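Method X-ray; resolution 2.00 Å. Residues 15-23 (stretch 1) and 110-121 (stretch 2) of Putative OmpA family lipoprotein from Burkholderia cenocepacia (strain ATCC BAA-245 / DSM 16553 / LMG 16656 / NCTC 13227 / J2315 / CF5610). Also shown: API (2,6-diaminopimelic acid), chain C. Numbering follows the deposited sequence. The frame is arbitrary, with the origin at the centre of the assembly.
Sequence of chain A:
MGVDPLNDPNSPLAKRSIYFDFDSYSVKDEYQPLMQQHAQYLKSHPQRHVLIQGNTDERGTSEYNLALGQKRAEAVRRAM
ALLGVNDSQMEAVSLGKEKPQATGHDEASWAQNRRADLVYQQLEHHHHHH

Stretch 1 15-23: KRSIYFDFD
Stretch 2 (110-121) WAQNRRADLVYQ

Residues 17-19 form a short strand that runs antiparallel to the strand beginning at Arg 115, with 163° between their N-to-C directions and a closest axial approach of 4.6 Å. Phi/psi values are extended in both, from -122/141 at Ser 17 to -104/152 at Tyr 19, and from -153/147 at Arg 115 to -111/141 at Asp 117. In register, Ser 17 faces Asp 117 and Tyr 19 faces Arg 115 as non-hydrogen-bonded pairs (CA to CA 4.5 and 4.4 Å), while Ile 18 and Ala 116, with CA atoms 5.2 Å apart, form the hydrogen-bonded pair between them.

At that central pair both peptide groups are satisfied: Ile 18 N donates to Ala 116 O at 2.9 Å, and Ala 116 N returns a bond to Ile 18 O at 2.8 Å. The ladder continues beyond the paired residues, with Leu 118 N donating to Arg 16 O (3.0 Å) and Phe 20 N to Arg 114 O (3.0 Å). These carbonyls also receive CA-H...O contacts, among them Asp 117 CA to Arg 16 O and Ser 17 CA to Ala 116 O, each 3.3 Å.

Ser 17, Tyr 19, Arg 115 and Asp 117 share one face of the sheet, where a charged network forms. Ser 17 (chi1 m) donates from OG to Asp 117 OD1 at 2.7 Å. Asp 117 OD1 also accepts from Arg 115 NE at 2.9 Å, in a salt bridge, and Arg 115 NH2 reaches Asp 117 OD2 at 3.0 Å, so both carboxylate oxygens are engaged. Arg 115 (chi1 to chi3 t, t, p) also donates from NH1 to Gln 112 O at 2.7 Å, tying the strand back to the preceding helical segment. Its aliphatic part covers the Tyr 19 ring (chi1 m, chi2 -94°): CG lies 3.9 Å from the centroid of that ring, over its face, in a CH-pi contact. A water bridges Tyr 19 OH (2.7 Å) and Gln 112 O (3.0 Å).

The opposite face is apolar. Ile 18 (m, p) places CD1 3.5 Å from Leu 118 CD1 (Leu 118 also m, p), and Phe 20 (m, chi2 -94°) brings CE2 to 3.7 Å from Ala 116 CB, which lies at the edge of its ring.

Just before its strand, Arg 114 (m, t, m) turns its side chain to Phe 20, the residue after strand 17-19, and NE donates to Phe 20 O at 3.0 Å. Arg 114 NH2 gives a hydrogen to a water 2.7 Å away, which in turn donates to Asp 21 OD1 at 3.1 Å. Another water donates to both Phe 20 O (2.9 Å) and Ala 111 O (2.6 Å). Diaminopimelate binds beside this arginine: Asp 23 N donates to API OXT at 2.8 Å, and Arg 114 CD lies 3.1 Å from API OXT. At the other end, a water accepts from Arg 16 NH1 (3.1 Å) and Tyr 120 N (2.8 Å) and donates to Leu 118 O (3.1 Å).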

# COMPACT_ATOMS: atom_id res chain seq x y z
N LYS A 15 4.35 9.49 4.68
CA LYS A 15 3.09 8.77 4.84
C LYS A 15 3.09 7.68 3.78
O LYS A 15 3.09 7.96 2.57
CB LYS A 15 1.86 9.69 4.75
CG LYS A 15 0.58 9.04 5.42
CD LYS A 15 -0.69 9.27 4.60
CE LYS A 15 -1.94 8.67 5.24
NZ LYS A 15 -2.24 7.21 5.07
N ARG A 16 3.10 6.43 4.24
CA ARG A 16 3.32 5.27 3.39
C ARG A 16 2.26 4.17 3.45
O ARG A 16 2.47 3.08 2.92
CB ARG A 16 4.73 4.68 3.65
CG ARG A 16 5.74 5.56 2.98
CD ARG A 16 7.19 5.23 3.19
NE ARG A 16 7.98 6.50 3.22
CZ ARG A 16 9.30 6.55 3.41
NH1 ARG A 16 9.99 5.43 3.54
NH2 ARG A 16 9.94 7.72 3.47
N SER A 17 1.11 4.45 4.05
CA SER A 17 0.07 3.45 4.12
C SER A 17 -1.22 3.99 3.45
O SER A 17 -1.56 5.16 3.63
CB SER A 17 -0.19 3.12 5.59
OG SER A 17 0.88 2.42 6.20
N ILE A 18 -1.93 3.12 2.72
CA ILE A 18 -3.24 3.39 2.13
C ILE A 18 -4.19 2.42 2.86
O ILE A 18 -3.94 1.25 2.91
CB ILE A 18 -3.29 3.12 0.59
CG1 ILE A 18 -2.42 4.09 -0.19
CG2 ILE A 18 -4.70 3.24 0.05
CD1 ILE A 18 -0.95 3.95 0.08
N TYR A 19 -5.28 2.93 3.40
CA TYR A 19 -6.31 2.11 4.06
C TYR A 19 -7.58 1.90 3.24
O TYR A 19 -7.95 2.74 2.38
CB TYR A 19 -6.69 2.79 5.35
CG TYR A 19 -5.52 2.84 6.31
CD1 TYR A 19 -5.34 1.82 7.31
CD2 TYR A 19 -4.59 3.87 6.22
CE1 TYR A 19 -4.31 1.90 8.25
CE2 TYR A 19 -3.53 3.98 7.16
CZ TYR A 19 -3.40 3.00 8.18
OH TYR A 19 -2.32 3.12 9.07
N PHE A 20 -8.23 0.77 3.49
CA PHE A 20 -9.34 0.31 2.68
C PHE A 20 -10.60 0.02 3.53
O PHE A 20 -10.52 -0.37 4.70
CB PHE A 20 -8.93 -0.98 1.90
CG PHE A 20 -7.83 -0.77 0.89
CD1 PHE A 20 -8.11 -0.49 -0.46
CD2 PHE A 20 -6.49 -0.86 1.31
CE1 PHE A 20 -7.00 -0.28 -1.42
CE2 PHE A 20 -5.45 -0.68 0.44
CZ PHE A 20 -5.70 -0.33 -0.93
N ASP A 21 -11.77 0.16 2.91
CA ASP A 21 -13.00 -0.29 3.52
C ASP A 21 -13.11 -1.81 3.57
O ASP A 21 -12.38 -2.55 2.89
CB ASP A 21 -14.20 0.27 2.75
CG ASP A 21 -14.37 1.73 3.00
OD1 ASP A 21 -13.66 2.27 3.89
OD2 ASP A 21 -15.22 2.29 2.32
N PHE A 22 -14.06 -2.27 4.37
CA PHE A 22 -14.26 -3.67 4.60
C PHE A 22 -14.47 -4.33 3.25
O PHE A 22 -15.31 -3.89 2.46
CB PHE A 22 -15.47 -3.80 5.53
CG PHE A 22 -16.35 -4.97 5.27
CD1 PHE A 22 -16.17 -6.16 5.98
CD2 PHE A 22 -17.44 -4.86 4.38
CE1 PHE A 22 -17.04 -7.26 5.77
CE2 PHE A 22 -18.29 -5.93 4.15
CZ PHE A 22 -18.09 -7.15 4.84
N ASP A 23 -13.69 -5.37 2.97
CA ASP A 23 -13.86 -6.12 1.76
C ASP A 23 -13.56 -5.28 0.50
O ASP A 23 -13.85 -5.69 -0.63
CB ASP A 23 -15.31 -6.63 1.73
CG ASP A 23 -15.42 -8.09 1.51
OD1 ASP A 23 -14.36 -8.77 1.27
OD2 ASP A 23 -16.58 -8.58 1.61
N TRP A 110 -9.09 -4.12 13.17
CA TRP A 110 -9.33 -4.57 11.81
C TRP A 110 -9.06 -3.47 10.78
O TRP A 110 -8.51 -3.75 9.71
CB TRP A 110 -10.76 -5.05 11.65
CG TRP A 110 -11.05 -6.31 12.52
CD1 TRP A 110 -10.15 -7.22 12.96
CD2 TRP A 110 -12.33 -6.72 13.05
NE1 TRP A 110 -10.77 -8.21 13.69
CE2 TRP A 110 -12.10 -7.93 13.78
CE3 TRP A 110 -13.63 -6.21 12.97
CZ2 TRP A 110 -13.14 -8.61 14.48
CZ3 TRP A 110 -14.67 -6.90 13.65
CH2 TRP A 110 -14.42 -8.10 14.36
N ALA A 111 -9.51 -2.25 11.10
CA ALA A 111 -9.40 -1.13 10.15
C ALA A 111 -7.94 -0.78 9.90
O ALA A 111 -7.56 -0.39 8.77
CB ALA A 111 -10.21 0.11 10.64
N GLN A 112 -7.13 -0.92 10.94
CA GLN A 112 -5.70 -0.65 10.87
C GLN A 112 -4.97 -1.67 9.99
O GLN A 112 -3.86 -1.40 9.57
CB GLN A 112 -5.14 -0.72 12.28
CG GLN A 112 -5.68 0.48 13.20
CD GLN A 112 -5.19 0.42 14.64
OE1 GLN A 112 -3.97 0.45 14.89
NE2 GLN A 112 -6.15 0.30 15.61
N ASN A 113 -5.56 -2.87 9.81
CA ASN A 113 -4.94 -3.94 9.09
C ASN A 113 -5.37 -4.07 7.66
O ASN A 113 -4.75 -4.88 6.96
CB ASN A 113 -5.06 -5.33 9.80
CG ASN A 113 -4.44 -5.33 11.23
OD1 ASN A 113 -3.50 -4.57 11.53
ND2 ASN A 113 -5.01 -6.14 12.11
N ARG A 114 -6.44 -3.34 7.24
CA ARG A 114 -6.94 -3.33 5.84
C ARG A 114 -6.17 -2.24 5.15
O ARG A 114 -6.61 -1.10 5.13
CB ARG A 114 -8.42 -2.98 5.81
CG ARG A 114 -9.35 -4.06 6.43
CD ARG A 114 -10.82 -3.75 6.06
NE ARG A 114 -11.35 -2.49 6.59
CZ ARG A 114 -11.81 -2.31 7.83
NH1 ARG A 114 -11.80 -3.35 8.69
NH2 ARG A 114 -12.33 -1.09 8.20
N ARG A 115 -4.97 -2.57 4.72
CA ARG A 115 -3.91 -1.59 4.53
C ARG A 115 -2.94 -2.06 3.48
O ARG A 115 -2.65 -3.27 3.37
CB ARG A 115 -3.13 -1.38 5.85
CG ARG A 115 -2.28 -0.08 5.94
CD ARG A 115 -1.48 0.01 7.34
NE ARG A 115 -0.47 -1.04 7.30
CZ ARG A 115 -0.55 -2.24 7.86
NH1 ARG A 115 -1.58 -2.60 8.65
NH2 ARG A 115 0.42 -3.12 7.59
N ALA A 116 -2.39 -1.09 2.74
CA ALA A 116 -1.28 -1.37 1.81
C ALA A 116 -0.16 -0.44 2.11
O ALA A 116 -0.40 0.77 2.21
CB ALA A 116 -1.74 -1.19 0.29
N ASP A 117 1.07 -1.00 2.25
CA ASP A 117 2.25 -0.20 2.55
C ASP A 117 3.22 -0.14 1.36
O ASP A 117 3.53 -1.18 0.74
CB ASP A 117 3.06 -0.77 3.75
CG ASP A 117 2.23 -0.95 5.01
OD1 ASP A 117 1.42 -0.04 5.36
OD2 ASP A 117 2.44 -2.00 5.69
N LEU A 118 3.79 1.06 1.19
CA LEU A 118 4.85 1.32 0.23
C LEU A 118 6.12 1.04 0.99
O LEU A 118 6.45 1.79 1.92
CB LEU A 118 4.80 2.79 -0.25
CG LEU A 118 3.72 3.25 -1.27
CD1 LEU A 118 2.38 3.19 -0.76
CD2 LEU A 118 3.93 4.71 -1.65
N VAL A 119 6.82 -0.04 0.63
CA VAL A 119 8.05 -0.39 1.37
C VAL A 119 9.27 -0.14 0.44
O VAL A 119 9.53 -0.88 -0.51
CB VAL A 119 8.00 -1.82 1.92
CG1 VAL A 119 9.21 -2.11 2.85
CG2 VAL A 119 6.58 -2.12 2.63
N TYR A 120 9.99 0.93 0.72
CA TYR A 120 10.98 1.41 -0.23
C TYR A 120 12.22 0.60 0.02
O TYR A 120 12.63 0.47 1.19
CB TYR A 120 11.21 2.90 -0.02
CG TYR A 120 10.25 3.78 -0.81
CD1 TYR A 120 10.46 3.99 -2.19
CD2 TYR A 120 9.15 4.41 -0.20
CE1 TYR A 120 9.61 4.80 -2.94
CE2 TYR A 120 8.29 5.24 -0.93
CZ TYR A 120 8.53 5.44 -2.33
OH TYR A 120 7.75 6.26 -3.14
N GLN A 121 12.74 0.01 -1.07
CA GLN A 121 13.90 -0.90 -1.05
C GLN A 121 15.23 -0.17 -0.87
O GLN A 121 15.42 0.94 -1.39
CB GLN A 121 13.99 -1.76 -2.34
CG GLN A 121 12.88 -2.79 -2.54
CD GLN A 121 12.53 -3.50 -1.24
OE1 GLN A 121 11.65 -3.05 -0.50
NE2 GLN A 121 13.23 -4.61 -0.94
C API C . -10.88 -7.21 4.74
CA API C . -11.63 -8.50 4.97
C3 API C . -12.99 -8.41 5.67
C4 API C . -13.57 -9.84 5.79
C5 API C . -15.01 -10.00 5.29
C6 API C . -15.51 -11.45 5.24
O API C . -9.70 -7.24 5.08
OXT API C . -11.34 -6.17 4.22
N API C . -10.76 -9.31 5.82
O HOH W 1 9.28 2.46 2.99
O HOH W 2 -2.23 0.88 10.57
O HOH W 3 -9.03 0.79 6.93
O HOH W 4 -12.82 1.10 6.65